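Local coordinates for protein aminotransferase (Paracoccus denitrificans, PDB 4GRX) that probably catalyses pyridoxal-phosphate-dependent transfer of amino groups from amines or amino acids to keto acceptors, as an omega-aminotransferase of class III, at residues H47-Y52 and G74-G79; S102-M107 and G341-L346; T135-L140 and G231-P236; R362-R367 and I387-A392; L393-D398 and Q431-C436. All blocks are in the same frame, centred on the assembly; numbering follows the deposited sequence.

Five contacts in one class III aminotransferase illustrate how chemistry follows place in a fold. Contact 3 is buried and wholly apolar, where a helix covers the seven-stranded sheet. Contacts 4 and 5 are also buried and share strand 390-395 of a three-stranded antiparallel sheet: contact 4 packs a helix against its hairpin turn, while contact 5 zips two strands together and adds a charged, hydrated face. They meet where Trp391 O lies 2.8 Å from Leu435 N, probably hydrogen-bonded. Contacts 1 and 2 are partly buried; the first relies on polar grip of a turn, the second on helix-to-helix packing without hydrogen bonds between its segments. Contacts 1, 2 and 3 touch the second subunit; 4 and 5 do not.

Contact 1: residues H47-Y52 and G74-G79; sequences HGEGPY and GFDHKG
Gly50 is held at both polar atoms of its backbone by the segment 74-79. Its N-H points almost straight at Asp76 OD1 (N to OD1 2.8 Å, angle at the hydrogen 172°), meeting that oxygen from above the carboxylate plane. Its carbonyl oxygen receives the N-H of Phe75, with Phe75 N 2.8 Å from Gly50 O. Asp76 reaches the turn because its CG stands between the backbone N and the carbonyl carbon (chi1 77°). The course of the backbone, for its part, leaves Asp76 CB 3.6 Å from Gly48 O. Beside these bonds the Phe75 side chain packs against the turn: its CB lies 3.8 Å from Gly48 CA, the close approach of a residue that has no side chain, and its CD2 is 3.5 Å from Tyr52 O. Pro51 O comes to the ring edge, near the ring plane, 3.8 Å from Phe75 CE2.

One shell further out, the gripped peptide proves to be part of a type II' beta turn from Glu49 to Tyr52, which links strands 43-49 and 52-55 as a hairpin and has Gly50, with its positive phi, at the first central position. Arg60 forms a salt bridge with Glu49 OE1 and a cation-pi contact with Tyr52, whose hydroxyl bonds to Glu448. Phe75 also packs on Gly93 of the second subunit. On the other segment, His77 caps the start of helix 78-90.

The chemistry implies that Asp76 acts as an acceptor for a turn N-H, and that any repulsion from nearby Glu49 is probably softened by Arg60.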
# COMPACT_ATOMS: atom_id res chain seq x y z
N HIS A 47 13.88 18.77 8.66
CA HIS A 47 14.23 19.06 7.26
C HIS A 47 15.56 18.48 6.93
O HIS A 47 16.16 17.78 7.74
CB HIS A 47 14.28 20.55 7.01
CG HIS A 47 15.31 21.26 7.83
ND1 HIS A 47 15.11 21.58 9.12
CD2 HIS A 47 16.59 21.70 7.51
CE1 HIS A 47 16.20 22.21 9.60
NE2 HIS A 47 17.11 22.28 8.62
N GLY A 48 16.06 18.80 5.73
CA GLY A 48 17.37 18.32 5.28
C GLY A 48 18.03 19.23 4.26
O GLY A 48 17.42 20.19 3.80
N GLU A 49 19.29 18.96 3.94
CA GLU A 49 20.02 19.72 2.93
C GLU A 49 20.97 18.77 2.23
O GLU A 49 21.87 18.20 2.85
CB GLU A 49 20.82 20.86 3.55
CG GLU A 49 20.02 21.88 4.34
CD GLU A 49 20.89 22.81 5.16
OE1 GLU A 49 22.14 22.71 5.06
OE2 GLU A 49 20.34 23.66 5.91
N GLY A 50 20.78 18.60 0.93
CA GLY A 50 21.55 17.62 0.21
C GLY A 50 21.34 16.29 0.89
O GLY A 50 20.20 15.91 1.17
N PRO A 51 22.43 15.56 1.18
CA PRO A 51 22.36 14.26 1.84
C PRO A 51 22.34 14.36 3.37
O PRO A 51 22.57 13.36 4.06
CB PRO A 51 23.63 13.57 1.36
CG PRO A 51 24.60 14.68 1.11
CD PRO A 51 23.81 15.93 0.80
N TYR A 52 22.03 15.54 3.89
CA TYR A 52 21.97 15.76 5.33
C TYR A 52 20.55 15.92 5.83
O TYR A 52 19.71 16.51 5.16
CB TYR A 52 22.75 17.01 5.74
CG TYR A 52 24.21 16.94 5.42
CD1 TYR A 52 24.70 17.43 4.21
CD2 TYR A 52 25.10 16.39 6.33
CE1 TYR A 52 26.05 17.36 3.92
CE2 TYR A 52 26.44 16.32 6.05
CZ TYR A 52 26.91 16.81 4.84
OH TYR A 52 28.24 16.74 4.57
N GLY A 74 18.66 13.44 -2.57
CA GLY A 74 18.79 14.18 -1.32
C GLY A 74 17.47 14.64 -0.73
O GLY A 74 16.39 14.22 -1.15
N PHE A 75 17.56 15.53 0.26
CA PHE A 75 16.40 15.91 1.05
C PHE A 75 15.88 17.30 0.76
O PHE A 75 14.98 17.78 1.45
CB PHE A 75 16.74 15.76 2.54
CG PHE A 75 17.13 14.36 2.92
CD1 PHE A 75 16.16 13.38 3.08
CD2 PHE A 75 18.46 14.02 3.10
CE1 PHE A 75 16.51 12.09 3.42
CE2 PHE A 75 18.83 12.73 3.45
CZ PHE A 75 17.85 11.76 3.62
N ASP A 76 16.44 17.97 -0.25
CA ASP A 76 15.91 19.28 -0.63
C ASP A 76 16.12 19.64 -2.10
O ASP A 76 16.26 20.82 -2.43
CB ASP A 76 16.43 20.38 0.32
CG ASP A 76 17.88 20.79 0.05
OD1 ASP A 76 18.71 19.94 -0.35
OD2 ASP A 76 18.21 21.99 0.25
N HIS A 77 16.12 18.65 -2.99
CA HIS A 77 16.29 18.89 -4.42
C HIS A 77 15.27 19.85 -4.96
O HIS A 77 14.07 19.56 -4.99
CB HIS A 77 16.24 17.59 -5.20
CG HIS A 77 16.67 17.74 -6.63
ND1 HIS A 77 15.82 18.09 -7.60
CD2 HIS A 77 17.92 17.58 -7.23
CE1 HIS A 77 16.49 18.16 -8.77
NE2 HIS A 77 17.77 17.84 -8.54
N LYS A 78 15.76 21.00 -5.43
CA LYS A 78 14.93 22.11 -5.89
C LYS A 78 14.01 21.77 -7.07
O LYS A 78 12.85 22.17 -7.08
CB LYS A 78 15.79 23.33 -6.24
CG LYS A 78 15.04 24.65 -6.18
CD LYS A 78 15.81 25.78 -6.86
CE LYS A 78 14.92 27.00 -7.03
NZ LYS A 78 15.43 27.87 -8.13
N GLY A 79 14.54 21.03 -8.04
CA GLY A 79 13.79 20.66 -9.24
C GLY A 79 12.61 19.78 -8.89
O GLY A 79 11.50 20.01 -9.36

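Contact 2: residues S102-M107 and G341-L346; sequences SDQTVM and GCAIAL
Gln104 and Cys342 bring the two helices together where the packing is tightest. Cys342 CB rests 3.5 Å from Gln104 O, while its sulphur, turned beside its own backbone N (chi1 -74°), lies 3.7 Å from Thr105 CA. Gln104 CG is 3.4 Å from Ala343 N and 3.6 Å from Ala343 CB. The Gln104 chain then bends at chi2, and beyond the bend NE2 lies 3.9 Å from Leu346 CD1. Thr105 OG1 is hydrogen-bonded to Ser102 OG, the hydroxyl of the N-cap residue, and to Gly337 O; Ser102 itself enters a parallel beta ladder with a strand of the second subunit.

The other side is looser. Met107 meets Leu346 through CB alone, 3.9 Å from Leu346 CD1; the rest of its extended chain leads off to pack on Trp19 of the second subunit. Gln104, Met107, Ala343 and Leu346 all keep some exposure, whereas Thr105 and Cys342 are buried.

The axes of segments 103-107 and 341-346 approach to 8.4 Å at a crossing angle of 40°. This is ordinary helix-to-helix packing, which joins helix 103-115 to helix 339-354 beside the dimer interface.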
# COMPACT_ATOMS: atom_id res chain seq x y z
N SER A 102 -5.73 10.47 -14.91
CA SER A 102 -5.11 11.76 -15.20
C SER A 102 -4.25 11.69 -16.47
O SER A 102 -3.86 10.60 -16.90
CB SER A 102 -4.31 12.28 -13.99
OG SER A 102 -3.23 11.43 -13.64
N ASP A 103 -4.00 12.85 -17.08
CA ASP A 103 -3.03 12.95 -18.19
C ASP A 103 -1.65 12.45 -17.75
O ASP A 103 -0.92 11.79 -18.51
CB ASP A 103 -2.97 14.39 -18.76
CG ASP A 103 -2.82 15.50 -17.68
OD1 ASP A 103 -2.83 15.24 -16.45
OD2 ASP A 103 -2.70 16.68 -18.09
N GLN A 104 -1.33 12.76 -16.50
CA GLN A 104 -0.03 12.54 -15.93
C GLN A 104 0.26 11.03 -15.83
O GLN A 104 1.41 10.59 -16.01
CB GLN A 104 0.01 13.22 -14.57
CG GLN A 104 1.27 14.01 -14.28
CD GLN A 104 1.44 15.24 -15.13
OE1 GLN A 104 0.46 15.91 -15.50
NE2 GLN A 104 2.69 15.57 -15.44
N THR A 105 -0.79 10.26 -15.54
CA THR A 105 -0.76 8.79 -15.54
C THR A 105 -0.40 8.27 -16.93
O THR A 105 0.59 7.56 -17.10
CB THR A 105 -2.11 8.18 -15.07
OG1 THR A 105 -2.70 8.99 -14.03
CG2 THR A 105 -1.93 6.75 -14.55
N VAL A 106 -1.21 8.64 -17.92
CA VAL A 106 -0.97 8.25 -19.30
C VAL A 106 0.48 8.54 -19.70
O VAL A 106 1.10 7.79 -20.46
CB VAL A 106 -1.97 8.92 -20.27
CG1 VAL A 106 -1.77 8.42 -21.69
CG2 VAL A 106 -3.41 8.69 -19.83
N MET A 107 1.03 9.63 -19.16
CA MET A 107 2.41 10.01 -19.47
C MET A 107 3.46 9.08 -18.87
O MET A 107 4.34 8.58 -19.58
CB MET A 107 2.66 11.47 -19.07
CG MET A 107 2.21 12.49 -20.10
SD MET A 107 2.22 14.14 -19.37
CE MET A 107 1.87 15.16 -20.82
N GLY A 341 1.78 11.87 -7.95
CA GLY A 341 2.86 10.90 -7.92
C GLY A 341 3.44 10.58 -9.27
O GLY A 341 4.63 10.29 -9.39
N CYS A 342 2.60 10.63 -10.29
CA CYS A 342 3.05 10.34 -11.64
C CYS A 342 3.94 11.46 -12.16
O CYS A 342 5.02 11.19 -12.69
CB CYS A 342 1.86 10.12 -12.56
SG CYS A 342 1.03 8.53 -12.33
N ALA A 343 3.48 12.71 -11.99
CA ALA A 343 4.28 13.91 -12.28
C ALA A 343 5.66 13.84 -11.65
O ALA A 343 6.66 14.12 -12.32
CB ALA A 343 3.56 15.15 -11.79
N ILE A 344 5.69 13.48 -10.37
CA ILE A 344 6.93 13.44 -9.60
C ILE A 344 7.89 12.39 -10.16
O ILE A 344 9.10 12.63 -10.29
CB ILE A 344 6.64 13.18 -8.11
CG1 ILE A 344 6.00 14.43 -7.48
CG2 ILE A 344 7.90 12.75 -7.37
CD1 ILE A 344 5.54 14.27 -6.04
N ALA A 345 7.33 11.24 -10.52
CA ALA A 345 8.11 10.16 -11.07
C ALA A 345 8.73 10.57 -12.42
O ALA A 345 9.90 10.32 -12.66
CB ALA A 345 7.25 8.91 -11.21
N LEU A 346 7.95 11.23 -13.27
CA LEU A 346 8.47 11.76 -14.52
C LEU A 346 9.69 12.62 -14.24
O LEU A 346 10.77 12.38 -14.79
CB LEU A 346 7.40 12.57 -15.26
CG LEU A 346 6.29 11.80 -15.98
CD1 LEU A 346 5.20 12.76 -16.45
CD2 LEU A 346 6.81 10.97 -17.15

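Contact 3: residues T135-L140 and G231-P236; sequences TMVKML and GFFAEP
Phe233 pushes its ring against Met136, whose CG lies 3.5 Å from Phe233 CZ while its CB sits at the ring edge, in the ring plane. The methionine CG is anti to the backbone N (chi1 -171°), which lays it by the ring; the chain then bends, and the sulphur end leads away from the strand. Val137 adds a methyl from the same helix, its CG2 4.0 Å from Phe233 CZ, and these two side chains cross obliquely. One turn along, Leu140 reaches toward Phe233 tip to tip, with CD1 4.0 Å from Phe233 CE1. The same methyl touches Gly231, 3.9 Å from CA, where the strand offers bare backbone.

These side chains join helix 129-146 to strand 229-234 of the mixed seven-stranded sheet, the central sheet of the large domain in PLP enzymes of fold type I. Helix and strand segments run nearly antiparallel, 160° between their directions, with axes 10.2 Å apart. The neighbouring strands share in the packing: Ile266 touches both Met136 and Phe233, and Ile155 touches Val137. Just beyond the strand, Glu235 accepts from the backbone N of Tyr162, a residue of the delta-amino valeric acid pocket.

Between the two segments there is no hydrogen bond, and the side-chain contacts are made by carbon alone. The chemistry is therefore that of a hydrophobic core, in which shape and exclusion of water, rather than directed bonds, join the helix to the sheet.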
# COMPACT_ATOMS: atom_id res chain seq x y z
N THR A 135 0.21 -7.56 -5.67
CA THR A 135 -0.52 -7.47 -6.93
C THR A 135 0.03 -8.46 -7.97
O THR A 135 -0.76 -9.12 -8.66
CB THR A 135 -0.46 -6.03 -7.50
OG1 THR A 135 -1.27 -5.15 -6.71
CG2 THR A 135 -0.94 -5.97 -8.96
N MET A 136 1.36 -8.56 -8.06
CA MET A 136 2.01 -9.43 -9.05
C MET A 136 1.65 -10.89 -8.86
O MET A 136 1.42 -11.61 -9.83
CB MET A 136 3.53 -9.28 -9.06
CG MET A 136 4.21 -10.01 -10.21
SD MET A 136 3.76 -9.29 -11.81
CE MET A 136 3.11 -10.72 -12.69
N VAL A 137 1.61 -11.32 -7.61
CA VAL A 137 1.23 -12.68 -7.30
C VAL A 137 -0.22 -12.92 -7.74
O VAL A 137 -0.50 -13.90 -8.41
CB VAL A 137 1.43 -13.00 -5.80
CG1 VAL A 137 0.99 -14.42 -5.50
CG2 VAL A 137 2.89 -12.83 -5.43
N LYS A 138 -1.12 -12.00 -7.38
CA LYS A 138 -2.54 -12.13 -7.75
C LYS A 138 -2.71 -12.19 -9.28
O LYS A 138 -3.52 -12.97 -9.80
CB LYS A 138 -3.37 -10.98 -7.18
CG LYS A 138 -3.67 -11.05 -5.70
CD LYS A 138 -4.49 -9.83 -5.27
CE LYS A 138 -5.93 -9.90 -5.79
NZ LYS A 138 -6.72 -8.66 -5.54
N MET A 139 -1.93 -11.37 -9.98
CA MET A 139 -1.90 -11.37 -11.43
C MET A 139 -1.50 -12.75 -11.94
O MET A 139 -2.15 -13.30 -12.83
CB MET A 139 -0.91 -10.32 -11.92
CG MET A 139 -1.47 -9.32 -12.91
SD MET A 139 -0.42 -7.84 -12.88
CE MET A 139 -1.61 -6.54 -13.21
N LEU A 140 -0.45 -13.34 -11.37
CA LEU A 140 -0.05 -14.70 -11.72
C LEU A 140 -1.18 -15.71 -11.46
O LEU A 140 -1.52 -16.50 -12.35
CB LEU A 140 1.25 -15.09 -11.02
CG LEU A 140 2.49 -14.25 -11.41
CD1 LEU A 140 3.69 -14.65 -10.59
CD2 LEU A 140 2.81 -14.35 -12.89
N GLY A 231 5.31 -18.56 -10.26
CA GLY A 231 6.32 -17.54 -10.50
C GLY A 231 7.61 -17.67 -9.70
O GLY A 231 7.69 -18.45 -8.74
N PHE A 232 8.61 -16.89 -10.12
CA PHE A 232 9.91 -16.79 -9.48
C PHE A 232 10.26 -15.31 -9.41
O PHE A 232 10.36 -14.63 -10.45
CB PHE A 232 10.97 -17.53 -10.30
CG PHE A 232 12.40 -17.34 -9.83
CD1 PHE A 232 13.14 -16.24 -10.22
CD2 PHE A 232 13.01 -18.29 -9.01
CE1 PHE A 232 14.46 -16.07 -9.79
CE2 PHE A 232 14.31 -18.13 -8.58
CZ PHE A 232 15.04 -17.01 -8.96
N PHE A 233 10.41 -14.80 -8.20
CA PHE A 233 10.83 -13.41 -8.01
C PHE A 233 12.27 -13.37 -7.53
O PHE A 233 12.69 -14.21 -6.72
CB PHE A 233 9.97 -12.73 -6.95
CG PHE A 233 8.54 -12.53 -7.34
CD1 PHE A 233 7.69 -13.63 -7.54
CD2 PHE A 233 8.02 -11.24 -7.46
CE1 PHE A 233 6.36 -13.44 -7.90
CE2 PHE A 233 6.70 -11.05 -7.81
CZ PHE A 233 5.86 -12.14 -8.03
N ALA A 234 13.01 -12.37 -8.01
CA ALA A 234 14.37 -12.10 -7.51
C ALA A 234 14.73 -10.64 -7.63
O ALA A 234 14.47 -10.00 -8.66
CB ALA A 234 15.40 -12.95 -8.25
N GLU A 235 15.33 -10.11 -6.57
CA GLU A 235 16.06 -8.85 -6.66
C GLU A 235 17.36 -9.15 -7.40
O GLU A 235 18.03 -10.16 -7.11
CB GLU A 235 16.44 -8.36 -5.27
CG GLU A 235 15.27 -8.00 -4.38
CD GLU A 235 15.64 -8.10 -2.91
OE1 GLU A 235 15.35 -9.16 -2.32
OE2 GLU A 235 16.23 -7.13 -2.37
N PRO A 236 17.75 -8.29 -8.37
CA PRO A 236 19.04 -8.55 -9.03
C PRO A 236 20.19 -8.57 -8.02
O PRO A 236 21.00 -9.51 -8.02
CB PRO A 236 19.17 -7.40 -10.05
CG PRO A 236 17.76 -6.98 -10.31
CD PRO A 236 17.02 -7.18 -9.01

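Contact 4: residues R362-R367 and I387-A392; sequences RRLAPR and IGFMWA
Gly388 O is approached from two directions: Trp391 NE1 donates a hydrogen bond to it, and Ala365 CB from the helix lies 3.8 Å away. The bond is bent, with 149° at the hydrogen, and the indole nitrogen comes from above the carbonyl plane; its length of 2.5 Å between NE1 and Gly388 O is too short to be taken literally and is doubtful. The carbonyl belongs to a type II' beta turn, Ile387 to Met390, that closes the hairpin between strands 381-387 and 390-395 of an antiparallel sheet, with Gly388 at the position of positive phi. Helix 357-375 packs over this hairpin.

Phe389, at the second central place of the turn, carries the apolar half of the contact. Its ring presents an edge to the helix, and Leu364 CB lies in the ring plane, 3.7 Å from Phe389 CE1. The leucine CG is beside its own backbone N (chi1 -65°), and from there the branch CD1 comes within 4.1 Å of Phe389 CZ. Ala365 N also lies at the ring edge. One turn further along the same helix, Phe368 packs edge-to-face with Phe389 and also meets the Trp391 ring, while Met446 of helix 443-463 touches both Leu364 and Phe389.

Arg362 pairs with Glu359 and Arg367 with Asp447. The helix is kinked where the N atoms of Pro366 and Arg367 both lack a bond to the preceding turn, proline having no N-H to give. The indole of Trp391, for its part, has Ile387 N over the centre of one face, 3.5 Å above the ring plane.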
# COMPACT_ATOMS: atom_id res chain seq x y z
N ARG A 362 28.14 5.83 -11.37
CA ARG A 362 29.11 5.09 -12.16
C ARG A 362 30.50 5.65 -11.91
O ARG A 362 31.44 4.89 -11.75
CB ARG A 362 28.77 5.15 -13.65
CG ARG A 362 27.78 4.08 -14.10
CD ARG A 362 27.54 4.15 -15.61
NE ARG A 362 26.60 5.20 -15.99
CZ ARG A 362 25.27 5.12 -15.89
NH1 ARG A 362 24.69 4.03 -15.39
NH2 ARG A 362 24.51 6.14 -16.27
N ARG A 363 30.59 6.98 -11.86
CA ARG A 363 31.87 7.71 -11.68
C ARG A 363 32.55 7.49 -10.32
O ARG A 363 33.78 7.45 -10.23
CB ARG A 363 31.63 9.21 -11.89
CG ARG A 363 32.87 10.02 -12.24
CD ARG A 363 32.75 11.48 -11.80
NE ARG A 363 31.35 11.89 -11.68
CZ ARG A 363 30.89 13.14 -11.72
NH1 ARG A 363 31.73 14.17 -11.89
NH2 ARG A 363 29.58 13.36 -11.61
N LEU A 364 31.76 7.36 -9.26
CA LEU A 364 32.31 7.33 -7.90
C LEU A 364 32.37 5.94 -7.30
O LEU A 364 32.92 5.76 -6.21
CB LEU A 364 31.56 8.31 -6.99
CG LEU A 364 31.73 9.79 -7.38
CD1 LEU A 364 30.75 10.69 -6.65
CD2 LEU A 364 33.17 10.28 -7.19
N ALA A 365 31.82 4.95 -8.02
CA ALA A 365 31.84 3.55 -7.59
C ALA A 365 33.25 3.01 -7.33
O ALA A 365 33.44 2.29 -6.35
CB ALA A 365 31.09 2.65 -8.57
N PRO A 366 34.23 3.34 -8.20
CA PRO A 366 35.60 2.90 -7.93
C PRO A 366 36.13 3.37 -6.59
O PRO A 366 36.64 2.56 -5.82
CB PRO A 366 36.39 3.54 -9.07
CG PRO A 366 35.42 3.59 -10.19
CD PRO A 366 34.12 3.96 -9.54
N ARG A 367 36.00 4.67 -6.31
CA ARG A 367 36.43 5.26 -5.05
C ARG A 367 35.71 4.68 -3.81
O ARG A 367 36.35 4.44 -2.77
CB ARG A 367 36.25 6.76 -5.09
CG ARG A 367 36.67 7.45 -3.82
CD ARG A 367 36.20 8.90 -3.81
NE ARG A 367 36.80 9.65 -2.71
CZ ARG A 367 37.94 10.32 -2.82
NH1 ARG A 367 38.60 10.31 -3.97
NH2 ARG A 367 38.43 10.98 -1.78
N ILE A 387 28.08 -3.04 -5.21
CA ILE A 387 28.26 -2.52 -6.56
C ILE A 387 27.67 -1.10 -6.62
O ILE A 387 26.78 -0.76 -5.83
CB ILE A 387 27.62 -3.48 -7.59
CG1 ILE A 387 28.08 -3.15 -9.02
CG2 ILE A 387 26.10 -3.53 -7.42
CD1 ILE A 387 27.86 -4.29 -10.00
N GLY A 388 28.16 -0.28 -7.55
CA GLY A 388 27.66 1.08 -7.73
C GLY A 388 27.59 1.82 -6.41
O GLY A 388 28.60 1.96 -5.73
N PHE A 389 26.41 2.29 -6.05
CA PHE A 389 26.22 2.97 -4.76
C PHE A 389 25.42 2.14 -3.77
O PHE A 389 24.54 2.67 -3.06
CB PHE A 389 25.55 4.33 -4.97
CG PHE A 389 26.51 5.47 -5.10
CD1 PHE A 389 27.77 5.30 -5.67
CD2 PHE A 389 26.14 6.75 -4.67
CE1 PHE A 389 28.64 6.37 -5.80
CE2 PHE A 389 27.00 7.82 -4.80
CZ PHE A 389 28.26 7.63 -5.37
N MET A 390 25.69 0.83 -3.72
CA MET A 390 25.11 -0.02 -2.69
C MET A 390 26.14 -1.03 -2.20
O MET A 390 26.72 -1.79 -2.99
CB MET A 390 23.81 -0.67 -3.18
CG MET A 390 23.94 -1.66 -4.32
SD MET A 390 22.34 -2.23 -4.92
CE MET A 390 21.61 -3.04 -3.50
N TRP A 391 26.40 -1.01 -0.90
CA TRP A 391 27.56 -1.71 -0.33
C TRP A 391 27.31 -2.17 1.07
O TRP A 391 26.46 -1.60 1.79
CB TRP A 391 28.77 -0.80 -0.34
CG TRP A 391 29.22 -0.41 -1.73
CD1 TRP A 391 28.85 0.72 -2.45
CD2 TRP A 391 30.11 -1.16 -2.63
NE1 TRP A 391 29.43 0.72 -3.69
CE2 TRP A 391 30.20 -0.38 -3.86
CE3 TRP A 391 30.82 -2.36 -2.54
CZ2 TRP A 391 30.97 -0.79 -4.94
CZ3 TRP A 391 31.59 -2.77 -3.64
CH2 TRP A 391 31.66 -2.01 -4.81
N ALA A 392 28.04 -3.21 1.47
CA ALA A 392 28.00 -3.71 2.84
C ALA A 392 29.32 -4.31 3.35
O ALA A 392 30.07 -4.93 2.59
CB ALA A 392 26.86 -4.69 3.04

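Contact 5: residues L393-D398 and Q431-C436; sequences LEAVKD and QSIVLC
Leu393 and Ile433 form an antiparallel hydrogen-bonded pair, Leu393 N giving to Ile433 O at 2.9 Å and Ile433 N to Leu393 O at 2.7 Å, and Ala395 N carries the ladder on to Gln431 O. The ladder joins strand 390-395, the middle strand of a three-stranded antiparallel sheet, to strand 432-435 at its edge within this chain. Such a sheet, covered by helices, is consistent with the small C-terminal domain of fold type I PLP enzymes.

The two faces differ sharply. On one, Ile433 CD1 lies 3.9 Å from Leu393 CB, and both residues pack on Leu453 of helix 443-463, with Leu372 of helix 357-375 also on Leu393. On the other, Glu394 stands beside Ser432 in a non-hydrogen-bonded pair. Its CG is anti to the backbone N (chi1 -178°), the chain bends at chi2, and OE1 lies 3.0 Å from Ser432 OG. Salt bridges to Arg385 at OE1 and Arg198 at OE2 engage both carboxylate oxygens of Glu394, so this buried charge is probably well compensated.

At the end of the ladder the Gln431 amide is oriented with NE2 toward Phe405 O, its hydrogen-bond partner. One water spans the polar face, donating to Glu394 OE2 at 2.8 Å and hydrogen-bonded to Ser432 OG at 2.8 Å.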
# COMPACT_ATOMS: atom_id res chain seq x y z
N LEU A 393 29.58 -4.07 4.63
CA LEU A 393 30.64 -4.72 5.37
C LEU A 393 30.04 -5.76 6.33
O LEU A 393 29.06 -5.50 7.02
CB LEU A 393 31.39 -3.66 6.17
CG LEU A 393 32.10 -2.60 5.33
CD1 LEU A 393 32.10 -1.24 6.02
CD2 LEU A 393 33.52 -3.05 4.97
N GLU A 394 30.61 -6.96 6.35
CA GLU A 394 30.12 -8.00 7.26
C GLU A 394 30.96 -8.10 8.54
O GLU A 394 32.14 -8.38 8.47
CB GLU A 394 30.12 -9.34 6.56
CG GLU A 394 29.56 -10.44 7.43
CD GLU A 394 28.06 -10.63 7.28
OE1 GLU A 394 27.44 -10.03 6.36
OE2 GLU A 394 27.51 -11.41 8.08
N ALA A 395 30.35 -7.86 9.69
CA ALA A 395 31.08 -7.95 10.96
C ALA A 395 31.18 -9.38 11.45
O ALA A 395 30.19 -10.13 11.46
CB ALA A 395 30.44 -7.07 12.02
N VAL A 396 32.38 -9.79 11.85
CA VAL A 396 32.57 -11.15 12.34
C VAL A 396 33.33 -11.11 13.65
O VAL A 396 34.17 -10.25 13.84
CB VAL A 396 33.32 -12.02 11.30
CG1 VAL A 396 32.55 -12.08 9.99
CG2 VAL A 396 34.73 -11.49 11.05
N LYS A 397 33.01 -12.03 14.57
CA LYS A 397 33.84 -12.26 15.77
C LYS A 397 35.20 -12.85 15.38
O LYS A 397 36.23 -12.35 15.79
CB LYS A 397 33.15 -13.19 16.77
CG LYS A 397 34.01 -13.54 17.99
CD LYS A 397 34.04 -12.39 18.99
CE LYS A 397 35.27 -12.45 19.90
NZ LYS A 397 35.34 -11.26 20.80
N ASP A 398 35.18 -13.93 14.61
CA ASP A 398 36.39 -14.53 14.09
C ASP A 398 36.35 -14.61 12.57
O ASP A 398 35.43 -15.18 11.99
CB ASP A 398 36.58 -15.93 14.68
CG ASP A 398 37.87 -16.57 14.22
OD1 ASP A 398 38.93 -16.20 14.76
OD2 ASP A 398 37.82 -17.43 13.31
N GLN A 431 24.27 -8.34 10.98
CA GLN A 431 25.66 -7.92 11.13
C GLN A 431 26.27 -7.41 9.82
O GLN A 431 27.49 -7.37 9.65
CB GLN A 431 26.49 -9.01 11.82
CG GLN A 431 25.97 -9.33 13.22
CD GLN A 431 26.87 -10.23 14.04
OE1 GLN A 431 28.08 -10.29 13.83
NE2 GLN A 431 26.28 -10.92 15.01
N SER A 432 25.39 -6.98 8.91
CA SER A 432 25.76 -6.39 7.63
C SER A 432 25.64 -4.87 7.71
O SER A 432 24.52 -4.34 7.72
CB SER A 432 24.83 -6.90 6.51
OG SER A 432 24.94 -8.30 6.33
N ILE A 433 26.78 -4.19 7.80
CA ILE A 433 26.83 -2.72 7.79
C ILE A 433 26.60 -2.20 6.38
O ILE A 433 27.46 -2.35 5.50
CB ILE A 433 28.17 -2.22 8.32
CG1 ILE A 433 28.50 -2.90 9.65
CG2 ILE A 433 28.18 -0.70 8.43
CD1 ILE A 433 29.95 -3.30 9.78
N VAL A 434 25.45 -1.57 6.16
CA VAL A 434 25.00 -1.19 4.83
C VAL A 434 25.23 0.29 4.57
O VAL A 434 25.04 1.14 5.45
CB VAL A 434 23.52 -1.54 4.65
CG1 VAL A 434 22.97 -0.99 3.35
CG2 VAL A 434 23.34 -3.05 4.68
N LEU A 435 25.66 0.59 3.36
CA LEU A 435 25.85 1.96 2.93
C LEU A 435 25.17 2.11 1.59
O LEU A 435 25.47 1.36 0.63
CB LEU A 435 27.34 2.25 2.83
CG LEU A 435 28.17 2.34 4.11
CD1 LEU A 435 29.63 2.60 3.75
CD2 LEU A 435 27.66 3.42 5.06
N CYS A 436 24.20 3.02 1.53
CA CYS A 436 23.46 3.30 0.30
C CYS A 436 23.07 4.77 0.21
O CYS A 436 21.87 5.11 0.21
CB CYS A 436 22.23 2.37 0.16
SG CYS A 436 21.00 2.48 1.50
O HOH W 1 24.81 -10.50 8.09